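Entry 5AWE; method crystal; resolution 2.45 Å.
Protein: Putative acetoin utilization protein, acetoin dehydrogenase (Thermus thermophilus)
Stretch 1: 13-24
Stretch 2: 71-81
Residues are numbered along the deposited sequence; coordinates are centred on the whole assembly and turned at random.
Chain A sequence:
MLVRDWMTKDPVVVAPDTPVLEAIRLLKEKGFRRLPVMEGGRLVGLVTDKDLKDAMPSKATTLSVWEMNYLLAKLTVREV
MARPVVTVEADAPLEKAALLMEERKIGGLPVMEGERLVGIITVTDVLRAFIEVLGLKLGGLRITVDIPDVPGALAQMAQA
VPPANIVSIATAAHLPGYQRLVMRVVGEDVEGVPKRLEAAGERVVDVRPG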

# COMPACT_ATOMS: atom_id res chain seq x y z
N VAL A 13 -24.15 -2.62 11.82
CA VAL A 13 -23.64 -3.97 11.89
C VAL A 13 -23.15 -4.35 10.51
O VAL A 13 -23.29 -3.59 9.56
CB VAL A 13 -24.71 -4.98 12.37
CG1 VAL A 13 -25.29 -4.53 13.70
CG2 VAL A 13 -25.81 -5.11 11.33
N VAL A 14 -22.55 -5.52 10.40
CA VAL A 14 -21.93 -5.92 9.17
C VAL A 14 -22.10 -7.44 9.10
O VAL A 14 -22.49 -8.06 10.09
CB VAL A 14 -20.42 -5.49 9.19
CG1 VAL A 14 -19.54 -6.63 9.67
CG2 VAL A 14 -20.01 -4.97 7.84
N ALA A 15 -21.84 -8.02 7.93
CA ALA A 15 -21.95 -9.46 7.76
C ALA A 15 -20.55 -10.06 7.57
O ALA A 15 -19.65 -9.40 7.06
CB ALA A 15 -22.84 -9.79 6.56
N PRO A 16 -20.37 -11.33 7.97
CA PRO A 16 -19.07 -12.01 7.84
C PRO A 16 -18.44 -11.93 6.45
O PRO A 16 -17.21 -11.90 6.32
CB PRO A 16 -19.39 -13.45 8.25
CG PRO A 16 -20.64 -13.36 9.07
CD PRO A 16 -21.42 -12.24 8.46
N ASP A 17 -19.27 -11.92 5.41
CA ASP A 17 -18.77 -11.90 4.05
C ASP A 17 -18.56 -10.49 3.55
O ASP A 17 -18.12 -10.28 2.42
CB ASP A 17 -19.73 -12.65 3.11
CG ASP A 17 -19.69 -14.15 3.32
OD1 ASP A 17 -18.72 -14.65 3.93
OD2 ASP A 17 -20.63 -14.84 2.86
N THR A 18 -18.88 -9.51 4.38
CA THR A 18 -18.52 -8.12 4.08
C THR A 18 -17.01 -8.04 3.86
O THR A 18 -16.23 -8.57 4.66
CB THR A 18 -18.91 -7.19 5.25
OG1 THR A 18 -20.32 -7.31 5.50
CG2 THR A 18 -18.58 -5.74 4.91
N PRO A 19 -16.57 -7.38 2.78
CA PRO A 19 -15.12 -7.27 2.53
C PRO A 19 -14.49 -6.35 3.58
O PRO A 19 -15.07 -5.33 3.93
CB PRO A 19 -15.03 -6.66 1.13
CG PRO A 19 -16.39 -6.86 0.52
CD PRO A 19 -17.35 -6.79 1.68
N VAL A 20 -13.31 -6.73 4.06
CA VAL A 20 -12.61 -5.95 5.07
C VAL A 20 -12.57 -4.47 4.72
O VAL A 20 -12.81 -3.61 5.57
CB VAL A 20 -11.16 -6.48 5.29
CG1 VAL A 20 -10.37 -5.52 6.17
CG2 VAL A 20 -11.21 -7.85 5.96
N LEU A 21 -12.27 -4.15 3.46
CA LEU A 21 -12.09 -2.75 3.08
C LEU A 21 -13.40 -1.98 3.01
O LEU A 21 -13.42 -0.76 3.14
CB LEU A 21 -11.33 -2.64 1.75
CG LEU A 21 -11.76 -3.47 0.54
CD1 LEU A 21 -12.98 -2.86 -0.14
CD2 LEU A 21 -10.59 -3.54 -0.44
N GLU A 22 -14.50 -2.70 2.82
CA GLU A 22 -15.80 -2.06 2.84
C GLU A 22 -16.19 -1.75 4.28
O GLU A 22 -16.74 -0.68 4.57
CB GLU A 22 -16.86 -2.96 2.20
CG GLU A 22 -17.89 -2.21 1.36
CD GLU A 22 -18.38 -0.92 2.02
OE1 GLU A 22 -19.47 -0.93 2.64
OE2 GLU A 22 -17.66 0.11 1.93
N ALA A 23 -15.89 -2.67 5.18
CA ALA A 23 -16.18 -2.48 6.59
C ALA A 23 -15.46 -1.23 7.09
O ALA A 23 -16.04 -0.42 7.81
CB ALA A 23 -15.74 -3.69 7.39
N ILE A 24 -14.20 -1.07 6.69
CA ILE A 24 -13.40 0.07 7.11
C ILE A 24 -14.06 1.39 6.73
O ILE A 24 -14.21 2.28 7.56
CB ILE A 24 -11.98 0.02 6.48
CG1 ILE A 24 -11.21 -1.17 7.06
CG2 ILE A 24 -11.25 1.33 6.73
CD1 ILE A 24 -9.79 -1.32 6.52
N LEU A 71 -4.77 -9.23 -1.87
CA LEU A 71 -5.19 -10.04 -0.75
C LEU A 71 -6.11 -9.30 0.21
O LEU A 71 -7.10 -9.87 0.68
CB LEU A 71 -3.97 -10.59 -0.01
CG LEU A 71 -3.24 -11.72 -0.75
CD1 LEU A 71 -2.17 -12.31 0.15
CD2 LEU A 71 -4.22 -12.80 -1.18
N LEU A 72 -5.80 -8.04 0.50
CA LEU A 72 -6.66 -7.23 1.37
C LEU A 72 -8.01 -7.04 0.69
O LEU A 72 -9.05 -7.11 1.33
CB LEU A 72 -6.04 -5.85 1.61
CG LEU A 72 -4.53 -5.76 1.79
CD1 LEU A 72 -4.02 -4.54 1.02
CD2 LEU A 72 -4.15 -5.66 3.25
N ALA A 73 -7.96 -6.84 -0.62
CA ALA A 73 -9.16 -6.56 -1.41
C ALA A 73 -10.18 -7.67 -1.26
O ALA A 73 -11.38 -7.43 -1.36
CB ALA A 73 -8.79 -6.37 -2.88
N LYS A 74 -9.70 -8.89 -1.03
CA LYS A 74 -10.59 -10.04 -0.97
C LYS A 74 -10.78 -10.61 0.44
O LYS A 74 -11.63 -11.47 0.66
CB LYS A 74 -10.09 -11.13 -1.92
CG LYS A 74 -10.45 -10.87 -3.38
CD LYS A 74 -9.67 -11.76 -4.34
CE LYS A 74 -9.76 -13.23 -3.95
NZ LYS A 74 -8.92 -13.55 -2.76
N LEU A 75 -9.98 -10.14 1.40
CA LEU A 75 -10.14 -10.58 2.78
C LEU A 75 -11.54 -10.17 3.27
O LEU A 75 -11.97 -9.04 3.04
CB LEU A 75 -9.06 -9.96 3.66
CG LEU A 75 -8.86 -10.52 5.07
CD1 LEU A 75 -8.42 -11.98 5.00
CD2 LEU A 75 -7.80 -9.70 5.80
N THR A 76 -12.24 -11.10 3.92
CA THR A 76 -13.58 -10.82 4.45
C THR A 76 -13.58 -10.66 5.97
O THR A 76 -12.69 -11.16 6.66
CB THR A 76 -14.56 -11.96 4.09
OG1 THR A 76 -14.15 -13.17 4.73
CG2 THR A 76 -14.58 -12.17 2.58
N VAL A 77 -14.59 -9.97 6.48
CA VAL A 77 -14.77 -9.76 7.92
C VAL A 77 -14.68 -11.05 8.73
O VAL A 77 -14.16 -11.06 9.85
CB VAL A 77 -16.13 -9.06 8.20
CG1 VAL A 77 -16.45 -9.08 9.68
CG2 VAL A 77 -16.08 -7.62 7.70
N ARG A 78 -15.17 -12.14 8.16
CA ARG A 78 -15.18 -13.43 8.85
C ARG A 78 -13.78 -13.88 9.26
O ARG A 78 -13.62 -14.53 10.29
CB ARG A 78 -15.81 -14.50 7.97
CG ARG A 78 -16.07 -15.81 8.70
CD ARG A 78 -16.47 -16.94 7.75
NE ARG A 78 -17.56 -16.55 6.86
CZ ARG A 78 -18.84 -16.60 7.18
NH1 ARG A 78 -19.21 -17.02 8.39
NH2 ARG A 78 -19.77 -16.24 6.30
N GLU A 79 -12.78 -13.51 8.47
CA GLU A 79 -11.41 -13.99 8.68
C GLU A 79 -10.66 -13.21 9.75
O GLU A 79 -9.58 -13.61 10.17
CB GLU A 79 -10.64 -13.93 7.35
CG GLU A 79 -11.28 -14.76 6.24
CD GLU A 79 -10.48 -14.75 4.96
OE1 GLU A 79 -11.06 -14.46 3.89
OE2 GLU A 79 -9.26 -15.03 5.02
N VAL A 80 -11.23 -12.09 10.18
CA VAL A 80 -10.56 -11.25 11.16
C VAL A 80 -11.41 -10.94 12.40
O VAL A 80 -10.93 -10.32 13.34
CB VAL A 80 -10.12 -9.91 10.52
CG1 VAL A 80 -9.13 -10.18 9.39
CG2 VAL A 80 -11.33 -9.15 9.99
N MSE A 81 -12.68 -11.36 12.39
CA MSE A 81 -13.56 -11.02 13.49
C MSE A 81 -13.21 -11.81 14.75
O MSE A 81 -12.61 -12.89 14.68
CB MSE A 81 -15.04 -11.25 13.11
CG MSE A 81 -15.44 -12.69 12.79
SE MSE A 81 -17.16 -12.81 12.24
CE MSE A 81 -17.51 -14.51 12.65
O HOH W 1 -15.63 -15.44 4.24

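How do the two backbones meet? Neither stretch offers a long strand; a single beta bridge pairs P19 with T76, whose CA atoms lie 4.3 Å apart. Two nearly straight hydrogen bonds make it: V77 N gives to T18 O at 2.8 Å, and V20 N gives to L75 O at 2.9 Å. The second falls where P19 sits at the N-cap position of the helix that starts at V20, so an amide at the helix start finds its acceptor in the other stretch.

What continues the contact beyond the bridge? A type I turn from A15 to T18 brings P16 O to R78 N, a 2.8 Å hydrogen bond with a more bent angle of 141°. The turn itself is tied by two bonds to A15 O, from T18 N at 2.8 Å and from T18 OG1 at 2.7 Å. Proline has no amide proton to give, but the carbonyl of P16 remains a good acceptor.

Which apolar side chains meet? Valines take part in four of the five apolar side-chain pairs. V77 CG1 lies 3.9 Å from V14 CG1, while V77 CG2 lies 4.0 Å from A23 CB. V20 CG2 packs 3.7 Å from L75 CG and 4.2 Å from V80 CG2. Further along, L21 CD2 reaches A73 CB at 4.1 Å. These contacts shield apolar surface from water.

How is the exposed margin held? D17 points its CA-to-CB bond away, yet its carboxylate turns back to form a salt bridge, OD1 to R78 NH2 at 3.0 Å. The aspartate lies at the edge of the guanidinium, where its N-H groups point, leaving a face for P16, whose CB is 3.4 Å from R78 CZ. The O atom of one water lies 3.2 Å from D17 OD1 and 2.8 Å from T76 OG1, adding a bridge between the stretches.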